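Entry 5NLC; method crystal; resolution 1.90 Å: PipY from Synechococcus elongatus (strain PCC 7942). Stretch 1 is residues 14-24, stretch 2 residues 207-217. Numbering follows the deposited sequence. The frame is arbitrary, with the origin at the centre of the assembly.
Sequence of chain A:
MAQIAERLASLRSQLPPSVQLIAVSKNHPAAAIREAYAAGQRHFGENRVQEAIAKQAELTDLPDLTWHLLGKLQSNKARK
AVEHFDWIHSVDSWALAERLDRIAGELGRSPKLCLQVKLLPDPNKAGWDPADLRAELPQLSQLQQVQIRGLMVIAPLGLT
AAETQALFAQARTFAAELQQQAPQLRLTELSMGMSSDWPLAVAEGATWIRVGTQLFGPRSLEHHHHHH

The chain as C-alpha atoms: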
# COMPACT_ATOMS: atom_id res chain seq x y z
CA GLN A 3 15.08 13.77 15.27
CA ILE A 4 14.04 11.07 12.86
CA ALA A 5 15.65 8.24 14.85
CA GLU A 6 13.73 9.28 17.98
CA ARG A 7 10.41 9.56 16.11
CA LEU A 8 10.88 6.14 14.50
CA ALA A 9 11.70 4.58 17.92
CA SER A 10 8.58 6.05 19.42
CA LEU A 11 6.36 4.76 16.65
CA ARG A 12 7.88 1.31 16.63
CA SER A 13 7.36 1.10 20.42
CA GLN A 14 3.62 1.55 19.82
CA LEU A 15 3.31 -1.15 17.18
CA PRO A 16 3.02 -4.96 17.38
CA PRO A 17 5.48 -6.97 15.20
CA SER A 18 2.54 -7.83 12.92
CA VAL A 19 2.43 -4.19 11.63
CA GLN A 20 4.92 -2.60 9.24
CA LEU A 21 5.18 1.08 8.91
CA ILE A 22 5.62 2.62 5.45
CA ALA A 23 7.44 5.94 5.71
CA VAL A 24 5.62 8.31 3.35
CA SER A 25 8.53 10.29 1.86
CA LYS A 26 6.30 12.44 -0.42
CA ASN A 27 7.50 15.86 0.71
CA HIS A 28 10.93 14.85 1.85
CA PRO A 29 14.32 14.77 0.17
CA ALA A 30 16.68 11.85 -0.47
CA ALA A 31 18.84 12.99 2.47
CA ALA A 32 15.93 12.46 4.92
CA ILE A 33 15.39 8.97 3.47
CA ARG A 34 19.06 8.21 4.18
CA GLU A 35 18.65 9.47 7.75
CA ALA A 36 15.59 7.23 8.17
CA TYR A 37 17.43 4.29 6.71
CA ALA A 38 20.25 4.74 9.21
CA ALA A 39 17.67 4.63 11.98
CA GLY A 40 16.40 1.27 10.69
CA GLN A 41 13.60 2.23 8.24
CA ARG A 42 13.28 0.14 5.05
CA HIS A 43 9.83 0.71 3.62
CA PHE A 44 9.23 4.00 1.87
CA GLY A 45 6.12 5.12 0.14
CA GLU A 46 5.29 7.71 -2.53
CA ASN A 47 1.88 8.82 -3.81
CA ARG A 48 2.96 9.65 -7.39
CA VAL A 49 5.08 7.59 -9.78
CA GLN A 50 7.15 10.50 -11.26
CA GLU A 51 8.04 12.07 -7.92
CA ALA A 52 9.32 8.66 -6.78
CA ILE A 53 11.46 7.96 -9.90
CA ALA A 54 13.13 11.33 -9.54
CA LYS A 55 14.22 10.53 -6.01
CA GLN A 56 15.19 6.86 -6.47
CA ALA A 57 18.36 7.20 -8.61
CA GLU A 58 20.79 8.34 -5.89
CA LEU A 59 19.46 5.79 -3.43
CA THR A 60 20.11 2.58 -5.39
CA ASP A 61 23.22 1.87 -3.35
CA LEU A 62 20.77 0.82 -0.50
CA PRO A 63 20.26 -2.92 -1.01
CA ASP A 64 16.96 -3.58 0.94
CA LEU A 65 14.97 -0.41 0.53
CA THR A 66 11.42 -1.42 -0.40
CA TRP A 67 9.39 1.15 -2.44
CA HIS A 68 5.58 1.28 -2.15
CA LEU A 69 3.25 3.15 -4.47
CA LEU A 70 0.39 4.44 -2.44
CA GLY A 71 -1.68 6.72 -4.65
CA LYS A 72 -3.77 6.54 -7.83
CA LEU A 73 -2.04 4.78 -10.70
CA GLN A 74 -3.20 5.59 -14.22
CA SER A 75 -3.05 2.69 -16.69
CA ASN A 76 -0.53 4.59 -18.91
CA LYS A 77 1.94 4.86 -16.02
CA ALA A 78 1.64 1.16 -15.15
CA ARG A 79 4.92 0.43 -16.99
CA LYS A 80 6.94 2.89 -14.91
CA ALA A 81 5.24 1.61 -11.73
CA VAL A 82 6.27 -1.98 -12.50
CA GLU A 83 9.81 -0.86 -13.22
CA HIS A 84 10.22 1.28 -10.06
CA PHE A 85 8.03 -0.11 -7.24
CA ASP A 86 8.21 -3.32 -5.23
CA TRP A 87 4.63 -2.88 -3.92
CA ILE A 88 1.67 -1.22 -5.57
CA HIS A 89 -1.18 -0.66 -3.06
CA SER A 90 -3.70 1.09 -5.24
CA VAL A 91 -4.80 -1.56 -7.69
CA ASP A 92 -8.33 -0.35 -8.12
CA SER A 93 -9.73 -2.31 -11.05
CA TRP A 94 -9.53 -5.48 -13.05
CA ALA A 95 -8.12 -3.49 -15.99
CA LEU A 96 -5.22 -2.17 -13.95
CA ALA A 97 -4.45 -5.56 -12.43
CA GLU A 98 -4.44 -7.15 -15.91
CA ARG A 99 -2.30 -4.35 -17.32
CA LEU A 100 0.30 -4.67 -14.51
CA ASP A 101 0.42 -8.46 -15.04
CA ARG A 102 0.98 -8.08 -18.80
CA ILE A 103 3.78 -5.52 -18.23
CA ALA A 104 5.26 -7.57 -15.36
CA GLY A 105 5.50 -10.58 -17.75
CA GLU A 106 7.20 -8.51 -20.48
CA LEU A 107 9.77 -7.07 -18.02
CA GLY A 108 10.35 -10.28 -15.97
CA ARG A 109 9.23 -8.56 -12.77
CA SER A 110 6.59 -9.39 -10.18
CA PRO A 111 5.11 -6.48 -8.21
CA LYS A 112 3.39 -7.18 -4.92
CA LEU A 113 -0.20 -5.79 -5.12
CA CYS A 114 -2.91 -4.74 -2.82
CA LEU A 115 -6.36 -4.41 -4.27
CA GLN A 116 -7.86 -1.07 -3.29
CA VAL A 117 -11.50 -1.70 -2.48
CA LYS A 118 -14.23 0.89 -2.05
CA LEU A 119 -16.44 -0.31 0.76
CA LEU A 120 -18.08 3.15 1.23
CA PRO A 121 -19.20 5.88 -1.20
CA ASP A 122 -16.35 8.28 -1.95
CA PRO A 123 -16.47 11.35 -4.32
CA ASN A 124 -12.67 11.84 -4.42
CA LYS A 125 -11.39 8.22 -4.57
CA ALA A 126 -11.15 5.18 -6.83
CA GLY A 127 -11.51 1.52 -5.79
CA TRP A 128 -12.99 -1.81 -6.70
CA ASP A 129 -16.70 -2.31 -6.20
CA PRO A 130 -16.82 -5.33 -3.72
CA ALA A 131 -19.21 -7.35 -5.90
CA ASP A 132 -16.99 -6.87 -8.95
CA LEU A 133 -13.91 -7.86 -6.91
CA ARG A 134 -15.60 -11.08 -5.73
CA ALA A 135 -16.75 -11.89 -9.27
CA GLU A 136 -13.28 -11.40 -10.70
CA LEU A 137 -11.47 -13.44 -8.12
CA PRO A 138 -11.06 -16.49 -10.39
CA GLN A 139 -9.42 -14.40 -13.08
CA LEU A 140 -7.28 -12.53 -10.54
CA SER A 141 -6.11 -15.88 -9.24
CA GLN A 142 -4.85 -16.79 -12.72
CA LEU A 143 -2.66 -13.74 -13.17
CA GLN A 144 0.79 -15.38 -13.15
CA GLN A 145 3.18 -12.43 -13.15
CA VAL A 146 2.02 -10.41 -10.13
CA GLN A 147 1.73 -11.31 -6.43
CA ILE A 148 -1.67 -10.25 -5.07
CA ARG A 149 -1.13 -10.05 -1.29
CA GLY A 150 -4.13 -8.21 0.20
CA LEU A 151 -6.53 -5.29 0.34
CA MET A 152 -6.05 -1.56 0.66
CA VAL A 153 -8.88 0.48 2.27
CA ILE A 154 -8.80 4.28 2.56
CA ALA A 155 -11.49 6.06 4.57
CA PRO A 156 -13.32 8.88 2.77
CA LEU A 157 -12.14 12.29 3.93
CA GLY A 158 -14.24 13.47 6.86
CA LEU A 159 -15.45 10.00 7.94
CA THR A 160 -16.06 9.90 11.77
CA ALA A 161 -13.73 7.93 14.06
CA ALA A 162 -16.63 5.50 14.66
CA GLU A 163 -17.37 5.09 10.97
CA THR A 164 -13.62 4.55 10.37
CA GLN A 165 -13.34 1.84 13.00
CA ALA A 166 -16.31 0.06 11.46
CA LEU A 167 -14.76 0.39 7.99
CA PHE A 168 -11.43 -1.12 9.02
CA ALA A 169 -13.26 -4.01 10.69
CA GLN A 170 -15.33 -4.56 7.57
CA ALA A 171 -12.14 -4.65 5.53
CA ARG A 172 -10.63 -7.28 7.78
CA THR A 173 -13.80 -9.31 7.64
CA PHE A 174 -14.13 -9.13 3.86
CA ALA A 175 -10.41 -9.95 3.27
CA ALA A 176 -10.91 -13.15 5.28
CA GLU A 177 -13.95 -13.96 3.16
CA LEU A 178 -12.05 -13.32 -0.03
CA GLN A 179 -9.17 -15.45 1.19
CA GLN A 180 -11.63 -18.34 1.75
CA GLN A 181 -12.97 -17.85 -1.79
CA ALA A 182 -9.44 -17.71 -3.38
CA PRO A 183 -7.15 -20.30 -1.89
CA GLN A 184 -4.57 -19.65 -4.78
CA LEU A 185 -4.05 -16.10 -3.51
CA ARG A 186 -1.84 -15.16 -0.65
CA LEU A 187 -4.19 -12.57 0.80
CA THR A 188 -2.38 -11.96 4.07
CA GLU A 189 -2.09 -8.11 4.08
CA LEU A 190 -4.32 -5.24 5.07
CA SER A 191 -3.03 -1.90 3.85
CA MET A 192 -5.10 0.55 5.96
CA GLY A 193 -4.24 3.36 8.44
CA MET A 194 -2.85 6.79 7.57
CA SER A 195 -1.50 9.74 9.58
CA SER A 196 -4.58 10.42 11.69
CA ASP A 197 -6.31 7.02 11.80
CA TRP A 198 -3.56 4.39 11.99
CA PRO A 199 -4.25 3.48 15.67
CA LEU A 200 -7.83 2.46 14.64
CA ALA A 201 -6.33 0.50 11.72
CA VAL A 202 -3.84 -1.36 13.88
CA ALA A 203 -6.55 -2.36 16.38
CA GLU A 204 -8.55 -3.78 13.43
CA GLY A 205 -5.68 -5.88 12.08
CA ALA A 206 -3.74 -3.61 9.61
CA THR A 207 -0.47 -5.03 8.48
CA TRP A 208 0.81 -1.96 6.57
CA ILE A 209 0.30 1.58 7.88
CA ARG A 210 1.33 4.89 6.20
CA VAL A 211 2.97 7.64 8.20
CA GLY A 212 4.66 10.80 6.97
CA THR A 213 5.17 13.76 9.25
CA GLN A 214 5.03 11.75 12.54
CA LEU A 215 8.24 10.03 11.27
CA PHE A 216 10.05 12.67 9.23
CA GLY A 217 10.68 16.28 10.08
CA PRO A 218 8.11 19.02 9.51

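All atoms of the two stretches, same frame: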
# COMPACT_ATOMS: atom_id res chain seq x y z
N GLN A 14 5.06 1.65 19.77
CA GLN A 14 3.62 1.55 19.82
C GLN A 14 3.07 0.41 18.97
O GLN A 14 1.95 0.08 19.13
CB GLN A 14 2.93 2.86 19.42
CG GLN A 14 3.34 4.05 20.25
CD GLN A 14 2.87 5.37 19.67
OE1 GLN A 14 3.67 6.21 19.29
NE2 GLN A 14 1.56 5.55 19.63
N LEU A 15 3.86 -0.22 18.10
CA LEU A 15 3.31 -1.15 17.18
C LEU A 15 3.62 -2.61 17.54
O LEU A 15 4.70 -2.92 18.02
CB LEU A 15 3.82 -0.86 15.77
CG LEU A 15 3.54 0.57 15.28
CD1 LEU A 15 4.33 0.82 14.04
CD2 LEU A 15 2.07 0.81 15.00
N PRO A 16 2.69 -3.52 17.29
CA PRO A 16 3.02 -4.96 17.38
C PRO A 16 3.86 -5.39 16.17
O PRO A 16 3.85 -4.68 15.17
CB PRO A 16 1.67 -5.62 17.35
CG PRO A 16 0.79 -4.67 16.64
CD PRO A 16 1.31 -3.29 16.88
N PRO A 17 4.61 -6.50 16.28
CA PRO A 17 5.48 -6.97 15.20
C PRO A 17 4.68 -7.31 13.96
O PRO A 17 5.27 -7.34 12.89
CB PRO A 17 6.08 -8.25 15.76
CG PRO A 17 5.01 -8.76 16.67
CD PRO A 17 4.56 -7.49 17.38
N SER A 18 3.37 -7.54 14.10
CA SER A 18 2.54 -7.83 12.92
C SER A 18 2.32 -6.61 11.95
O SER A 18 1.81 -6.77 10.81
CB SER A 18 1.21 -8.41 13.39
OG SER A 18 0.35 -7.46 14.01
N VAL A 19 2.65 -5.41 12.41
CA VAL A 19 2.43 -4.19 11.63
C VAL A 19 3.76 -3.64 11.11
O VAL A 19 4.66 -3.40 11.89
CB VAL A 19 1.78 -3.08 12.50
CG1 VAL A 19 1.50 -1.79 11.70
CG2 VAL A 19 0.47 -3.61 13.09
N GLN A 20 3.79 -3.32 9.83
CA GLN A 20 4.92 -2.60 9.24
C GLN A 20 4.50 -1.21 8.86
O GLN A 20 3.45 -0.94 8.29
CB GLN A 20 5.47 -3.41 8.06
CG GLN A 20 6.26 -4.63 8.52
CD GLN A 20 7.57 -4.25 9.30
OE1 GLN A 20 8.32 -3.34 8.91
NE2 GLN A 20 7.80 -4.92 10.42
N LEU A 21 5.36 -0.30 9.22
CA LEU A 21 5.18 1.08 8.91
C LEU A 21 5.83 1.42 7.57
O LEU A 21 7.01 1.09 7.35
CB LEU A 21 5.93 1.79 10.04
CG LEU A 21 5.87 3.24 10.10
CD1 LEU A 21 6.01 3.56 11.59
CD2 LEU A 21 6.97 3.88 9.26
N ILE A 22 5.09 2.09 6.71
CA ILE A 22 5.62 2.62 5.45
C ILE A 22 5.86 4.12 5.68
O ILE A 22 4.92 4.86 6.02
CB ILE A 22 4.66 2.42 4.27
CG1 ILE A 22 4.44 0.95 4.03
CG2 ILE A 22 5.22 3.09 2.99
CD1 ILE A 22 3.25 0.66 3.13
N ALA A 23 7.12 4.55 5.58
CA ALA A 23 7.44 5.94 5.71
C ALA A 23 7.10 6.69 4.42
O ALA A 23 7.67 6.44 3.36
CB ALA A 23 8.89 6.15 6.07
N VAL A 24 6.11 7.55 4.50
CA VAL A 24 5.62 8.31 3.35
C VAL A 24 6.58 9.49 3.13
O VAL A 24 6.59 10.43 3.92
CB VAL A 24 4.17 8.78 3.50
CG1 VAL A 24 3.78 9.59 2.27
CG2 VAL A 24 3.24 7.60 3.72
N THR A 207 -1.85 -4.59 8.54
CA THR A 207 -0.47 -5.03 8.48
C THR A 207 0.49 -3.98 7.88
O THR A 207 1.70 -4.11 8.05
CB THR A 207 -0.35 -6.34 7.70
OG1 THR A 207 -0.78 -6.14 6.35
CG2 THR A 207 -1.19 -7.51 8.41
N TRP A 208 -0.01 -3.02 7.13
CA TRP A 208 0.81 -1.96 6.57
C TRP A 208 0.13 -0.66 6.94
O TRP A 208 -1.01 -0.50 6.56
CB TRP A 208 0.83 -2.00 5.03
CG TRP A 208 1.57 -3.10 4.39
CD1 TRP A 208 1.02 -4.07 3.61
CD2 TRP A 208 3.01 -3.29 4.29
NE1 TRP A 208 2.01 -4.85 3.04
CE2 TRP A 208 3.23 -4.43 3.49
CE3 TRP A 208 4.11 -2.63 4.81
CZ2 TRP A 208 4.52 -4.93 3.23
CZ3 TRP A 208 5.42 -3.11 4.53
CH2 TRP A 208 5.60 -4.26 3.79
N ILE A 209 0.80 0.24 7.67
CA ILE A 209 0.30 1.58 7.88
C ILE A 209 1.21 2.63 7.21
O ILE A 209 2.37 2.35 6.94
CB ILE A 209 0.11 1.93 9.37
CG1 ILE A 209 1.43 1.89 10.14
CG2 ILE A 209 -0.88 0.94 9.98
CD1 ILE A 209 1.35 2.40 11.54
N ARG A 210 0.68 3.81 7.01
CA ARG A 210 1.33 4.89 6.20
C ARG A 210 1.50 6.10 7.05
O ARG A 210 0.50 6.72 7.42
CB ARG A 210 0.44 5.35 4.98
CG ARG A 210 -0.04 4.26 4.14
CD ARG A 210 -0.88 4.64 2.91
NE ARG A 210 -2.18 5.28 3.10
CZ ARG A 210 -3.28 4.67 3.51
NH1 ARG A 210 -3.26 3.38 3.88
NH2 ARG A 210 -4.42 5.34 3.57
N VAL A 211 2.74 6.48 7.35
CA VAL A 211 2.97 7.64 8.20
C VAL A 211 4.04 8.54 7.59
O VAL A 211 4.99 8.04 7.02
CB VAL A 211 3.40 7.20 9.62
CG1 VAL A 211 2.29 6.44 10.32
CG2 VAL A 211 4.58 6.25 9.52
N GLY A 212 3.85 9.85 7.69
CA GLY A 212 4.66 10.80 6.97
C GLY A 212 5.37 11.71 7.95
O GLY A 212 6.45 11.40 8.45
N THR A 213 4.67 12.77 8.31
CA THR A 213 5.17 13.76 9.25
C THR A 213 5.52 13.24 10.65
O THR A 213 6.57 13.63 11.21
CB THR A 213 4.17 14.92 9.25
OG1 THR A 213 4.29 15.56 7.97
CG2 THR A 213 4.43 15.95 10.36
N GLN A 214 4.69 12.35 11.22
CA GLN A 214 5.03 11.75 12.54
C GLN A 214 6.44 11.10 12.54
O GLN A 214 7.05 10.97 13.57
CB GLN A 214 4.02 10.72 13.00
CG GLN A 214 2.99 11.17 14.02
CD GLN A 214 2.17 9.99 14.56
OE1 GLN A 214 1.33 9.45 13.85
NE2 GLN A 214 2.42 9.59 15.82
N LEU A 215 6.91 10.63 11.39
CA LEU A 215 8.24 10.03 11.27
C LEU A 215 9.32 11.05 10.87
O LEU A 215 10.41 11.11 11.48
CB LEU A 215 8.17 8.87 10.25
CG LEU A 215 9.35 7.89 10.05
CD1 LEU A 215 10.29 8.27 8.92
CD2 LEU A 215 10.20 7.69 11.28
N PHE A 216 9.05 11.80 9.81
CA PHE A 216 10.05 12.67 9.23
C PHE A 216 9.98 14.00 9.94
O PHE A 216 9.10 14.24 10.79
CB PHE A 216 9.78 12.88 7.73
CG PHE A 216 10.16 11.69 6.86
CD1 PHE A 216 11.51 11.34 6.64
CD2 PHE A 216 9.20 10.95 6.23
CE1 PHE A 216 11.86 10.27 5.84
CE2 PHE A 216 9.54 9.88 5.46
CZ PHE A 216 10.87 9.55 5.22
N GLY A 217 10.86 14.91 9.59
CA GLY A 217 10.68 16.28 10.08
C GLY A 217 9.30 16.88 9.76
O GLY A 217 8.45 16.23 9.14

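Two strands whose touching residues are at least 186 positions apart in sequence, one near each end of the chain, pair directly and in parallel, so that the N-terminal and C-terminal parts of PipY close on each other within a single sheet. Strand 20-24 and strand 208-211 run in the same direction with their axes inclined by 30° and 4.7 Å apart at closest approach, and the two stretches together bury 766 Å² between them.

The backbone ladder is complete over this length. Gln20 N donates to Thr207 O (2.9 Å), and Gln20 O in turn accepts from Ile209 N (3.0 Å). Ile22 repeats the pattern two residues further on: its N donates to Ile209 O at 2.7 Å, and its O receives Val211 N at 3.0 Å. Val24 N to Val211 O (2.8 Å) ends the series. Gln20 and Ile22 thus use both their amide and carbonyl groups across the interface, each straddling the residue it faces, as parallel pairing requires. All five bonds are close to straight, with angles at hydrogen of 159° to 175°. CA-H...O contacts supplement them, the shortest from Trp208 CA to Gln20 O at 3.3 Å.

The side chains alternate between the two faces of the sheet. Leu21, Ala23, Ile209 and Val211 share one face, where Leu21 CG packs tightly against Val211 CG2 at 3.3 Å. Ile209, with chi1 in the p well, is also covered from before the strand: its CG1 lies 4.0 Å from Val19 CG1, and its CD1 3.9 Å from Leu15 CD2. These contacts bring the loop preceding the first strand into the apolar cluster. Between Leu15 and the strand, the chain reverses through a type I turn from Pro16 to Val19, with Val19 N bonded to Pro16 O (3.1 Å).

Gln20, Ile22, Trp208 and Arg210 occupy the other face. The indole of Trp208 reaches back across the first strand, placing CZ3 3.5 Å from Gln20 CB and CE3 3.7 Å from Ile22 CG1; both approach the ring obliquely. The ends of the Gln20 and Arg210 side chains lead away from the interface, although Arg210 CB still meets Val24 CG2 at 3.8 Å.

Beyond the second strand, the chain folds back on itself, with both Leu215 N (3.1 Å) and Phe216 N (3.0 Å) bonded to Gly212 O. This bend directs Leu215 and Phe216 toward the first strand, where Leu215 CD1 and Phe216 CE2 each lie 3.8 Å from Ala23 CB.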